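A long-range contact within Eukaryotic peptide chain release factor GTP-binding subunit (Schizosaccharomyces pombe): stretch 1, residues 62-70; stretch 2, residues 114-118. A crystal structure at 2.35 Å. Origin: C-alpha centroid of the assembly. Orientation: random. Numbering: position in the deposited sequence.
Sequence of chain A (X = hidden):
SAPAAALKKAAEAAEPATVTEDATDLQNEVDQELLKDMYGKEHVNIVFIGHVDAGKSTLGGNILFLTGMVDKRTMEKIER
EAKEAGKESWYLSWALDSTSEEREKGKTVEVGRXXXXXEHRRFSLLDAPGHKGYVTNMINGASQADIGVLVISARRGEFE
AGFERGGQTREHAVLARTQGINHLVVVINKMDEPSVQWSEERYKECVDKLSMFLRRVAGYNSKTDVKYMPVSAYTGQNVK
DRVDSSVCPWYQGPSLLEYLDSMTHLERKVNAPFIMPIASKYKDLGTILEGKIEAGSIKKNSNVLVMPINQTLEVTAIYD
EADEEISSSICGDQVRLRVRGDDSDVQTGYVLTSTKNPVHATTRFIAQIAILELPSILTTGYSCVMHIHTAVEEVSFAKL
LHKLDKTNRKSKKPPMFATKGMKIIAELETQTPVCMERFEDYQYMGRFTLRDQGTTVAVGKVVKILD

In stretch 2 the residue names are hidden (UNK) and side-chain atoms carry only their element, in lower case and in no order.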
# COMPACT_ATOMS: atom_id res chain seq x y z
N ASN A 62 -15.69 -2.90 16.46
CA ASN A 62 -15.13 -4.21 16.75
C ASN A 62 -13.70 -4.35 16.19
O ASN A 62 -12.86 -5.07 16.75
CB ASN A 62 -16.07 -5.28 16.20
CG ASN A 62 -15.69 -6.69 16.63
OD1 ASN A 62 -15.88 -7.10 17.79
ND2 ASN A 62 -15.15 -7.45 15.67
N ILE A 63 -13.42 -3.64 15.10
CA ILE A 63 -12.07 -3.61 14.55
C ILE A 63 -11.20 -2.85 15.53
O ILE A 63 -10.14 -3.32 15.87
CB ILE A 63 -12.04 -2.97 13.15
CG1 ILE A 63 -12.57 -3.96 12.13
CG2 ILE A 63 -10.63 -2.57 12.76
CD1 ILE A 63 -12.82 -3.36 10.77
N LEU A 64 -11.67 -1.72 16.03
CA LEU A 64 -10.89 -0.94 16.98
C LEU A 64 -10.58 -1.75 18.21
O LEU A 64 -9.50 -1.62 18.78
CB LEU A 64 -11.62 0.35 17.37
CG LEU A 64 -11.69 1.38 16.24
CD1 LEU A 64 -12.66 2.51 16.56
CD2 LEU A 64 -10.31 1.93 15.91
N PHE A 65 -11.52 -2.61 18.61
CA PHE A 65 -11.37 -3.38 19.83
C PHE A 65 -10.38 -4.53 19.65
O PHE A 65 -9.47 -4.69 20.45
CB PHE A 65 -12.71 -3.93 20.29
CG PHE A 65 -12.62 -4.93 21.42
CD1 PHE A 65 -11.92 -4.61 22.59
CD2 PHE A 65 -13.22 -6.18 21.32
CE1 PHE A 65 -11.83 -5.53 23.63
CE2 PHE A 65 -13.13 -7.10 22.37
CZ PHE A 65 -12.43 -6.77 23.52
N LEU A 66 -10.57 -5.32 18.59
CA LEU A 66 -9.73 -6.49 18.35
C LEU A 66 -8.29 -6.11 18.04
O LEU A 66 -7.36 -6.90 18.23
CB LEU A 66 -10.29 -7.32 17.22
CG LEU A 66 -11.58 -8.00 17.61
CD1 LEU A 66 -12.30 -8.39 16.37
CD2 LEU A 66 -11.34 -9.21 18.49
N THR A 67 -8.12 -4.88 17.59
CA THR A 67 -6.85 -4.36 17.15
C THR A 67 -6.18 -3.53 18.27
O THR A 67 -5.15 -2.91 18.05
CB THR A 67 -7.15 -3.55 15.88
OG1 THR A 67 -6.08 -3.65 14.95
CG2 THR A 67 -7.34 -2.07 16.13
N GLY A 68 -6.77 -3.52 19.46
CA GLY A 68 -6.18 -2.91 20.64
C GLY A 68 -6.19 -1.39 20.75
O GLY A 68 -5.53 -0.84 21.63
N MET A 69 -6.91 -0.71 19.87
CA MET A 69 -7.02 0.75 19.92
C MET A 69 -7.98 1.25 21.00
O MET A 69 -7.78 2.32 21.57
CB MET A 69 -7.46 1.29 18.55
CG MET A 69 -6.49 2.29 17.96
SD MET A 69 -4.83 1.66 17.68
CE MET A 69 -5.13 0.26 16.78
N VAL A 70 -9.02 0.47 21.29
CA VAL A 70 -9.96 0.82 22.36
C VAL A 70 -10.28 -0.41 23.21
O VAL A 70 -10.15 -1.54 22.74
CB VAL A 70 -11.27 1.44 21.80
CG1 VAL A 70 -10.96 2.70 21.00
CG2 VAL A 70 -12.04 0.44 20.92
N UNK A 114 -10.18 8.73 14.36
CA UNK A 114 -10.04 7.31 14.69
C UNK A 114 -9.24 6.57 13.63
O UNK A 114 -9.41 6.84 12.45
c UNK A 114 -11.40 6.65 14.88
N UNK A 115 -8.37 5.67 14.06
CA UNK A 115 -7.63 4.79 13.16
C UNK A 115 -7.39 3.42 13.80
O UNK A 115 -7.54 3.26 15.01
c UNK A 115 -5.29 5.53 13.92
c UNK A 115 -6.30 5.45 12.79
c UNK A 115 -3.41 5.66 16.01
c UNK A 115 -3.53 4.51 15.25
c UNK A 115 -4.22 6.76 15.74
c UNK A 115 -5.15 6.69 14.69
c UNK A 115 -4.46 4.45 14.22
o UNK A 115 -2.49 5.70 17.04
N UNK A 116 -7.01 2.45 12.99
CA UNK A 116 -6.62 1.14 13.49
C UNK A 116 -5.47 0.56 12.68
O UNK A 116 -5.18 1.02 11.59
c UNK A 116 -7.89 -1.25 11.41
c UNK A 116 -9.74 0.41 10.21
c UNK A 116 -8.33 -0.12 12.09
c UNK A 116 -9.25 0.70 11.48
c UNK A 116 -9.29 -0.73 9.54
c UNK A 116 -8.36 -1.55 10.15
c UNK A 116 -7.81 0.19 13.46
N UNK A 117 -4.81 -0.47 13.21
CA UNK A 117 -3.62 -1.01 12.57
C UNK A 117 -3.68 -2.50 12.33
O UNK A 117 -4.28 -3.25 13.08
c UNK A 117 -2.36 -0.71 13.39
c UNK A 117 -2.15 0.75 13.70
o UNK A 117 0.02 0.09 14.44
o UNK A 117 -0.33 2.23 14.14
c UNK A 117 -0.72 1.05 14.13
N UNK A 118 -3.03 -2.89 11.24
CA UNK A 118 -2.67 -4.26 10.94
C UNK A 118 -1.15 -4.30 10.93
O UNK A 118 -0.51 -3.30 11.26
o UNK A 118 -2.71 -3.71 8.56
c UNK A 118 -4.74 -4.48 9.53
c UNK A 118 -3.21 -4.63 9.56

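Position 114 carries a single side-chain carbon, bonded to CA and leading nowhere further. It points sideways and stays beyond contact distance of stretch 1. One carbon with nothing attached is alanine, Ala114.

At position 115 the side chain holds seven carbons and one oxygen: a carbon attached to CA, then a six-membered carbon ring that bears the oxygen on its far side. CA-to-CB points away from stretch 1, yet the ring swings back so that one of its carbons lies 4.0 Å from SD of Met69. A ring with a para oxygen identifies tyrosine, Tyr115, and the carbon nearest the sulfur is CE1. SD of Met69 sits 4.8 Å from the centroid of the Tyr115 ring, in an oblique sulfur-aromatic contact. The backbone is approached as well, with O of Tyr115 lying 3.2 Å from CD2 of Leu64 and 3.3 Å from CG of Met69.

Position 116 has seven side-chain carbons, one leading to a six-membered ring with no heteroatom. It points toward the helix, and CG2 of Ile63 lies over one face of the ring. The bare ring makes this phenylalanine, Phe116. CG2 of Ile63 is 3.3 Å from CD1 of Phe116 and 3.4 Å from the ring centroid, only 16° off the normal, as expected for a CH-pi contact. Around the root of the side chain, CB of Phe116 packs 3.5 Å from CG2 of Thr67 and 3.9 Å from CD2 of Leu64.

Three carbons in a row, the last carrying two oxygens, extend from position 117, and the middle carbon of the three lies 4.3 Å from CE of Met69. This is a carboxylate on a two-methylene arm, hence glutamate, Glu117, and the carbon near Met69 is CG. The carboxylate is engaged elsewhere in the structure. O of Glu117 comes within 2.6 Å of OG1 of Thr67, but the angle is too poor for a hydrogen bond.

At position 118 the first side-chain carbon branches to one oxygen and one carbon; CA-to-CB points away from stretch 1 and the side chain makes no contact with it. The pattern is that of threonine, Thr118.

The contact therefore works by apolar packing, without a hydrogen bond between the stretches. The helix runs at 47° to the strand, with a closest axial approach of 8.2 Å, and Phe116 anchors the strand against the helix: its ring lies with one face under CG2 of Ile63, and its CB packs against Leu64 and Thr67. Beyond the helix, Met69 folds along the strand: its SD approaches the ring of Tyr115, while its CE reaches 3.7 Å from both CA of Phe116 and N of Glu117.

Stretch 2, residues 114-118: AYFET
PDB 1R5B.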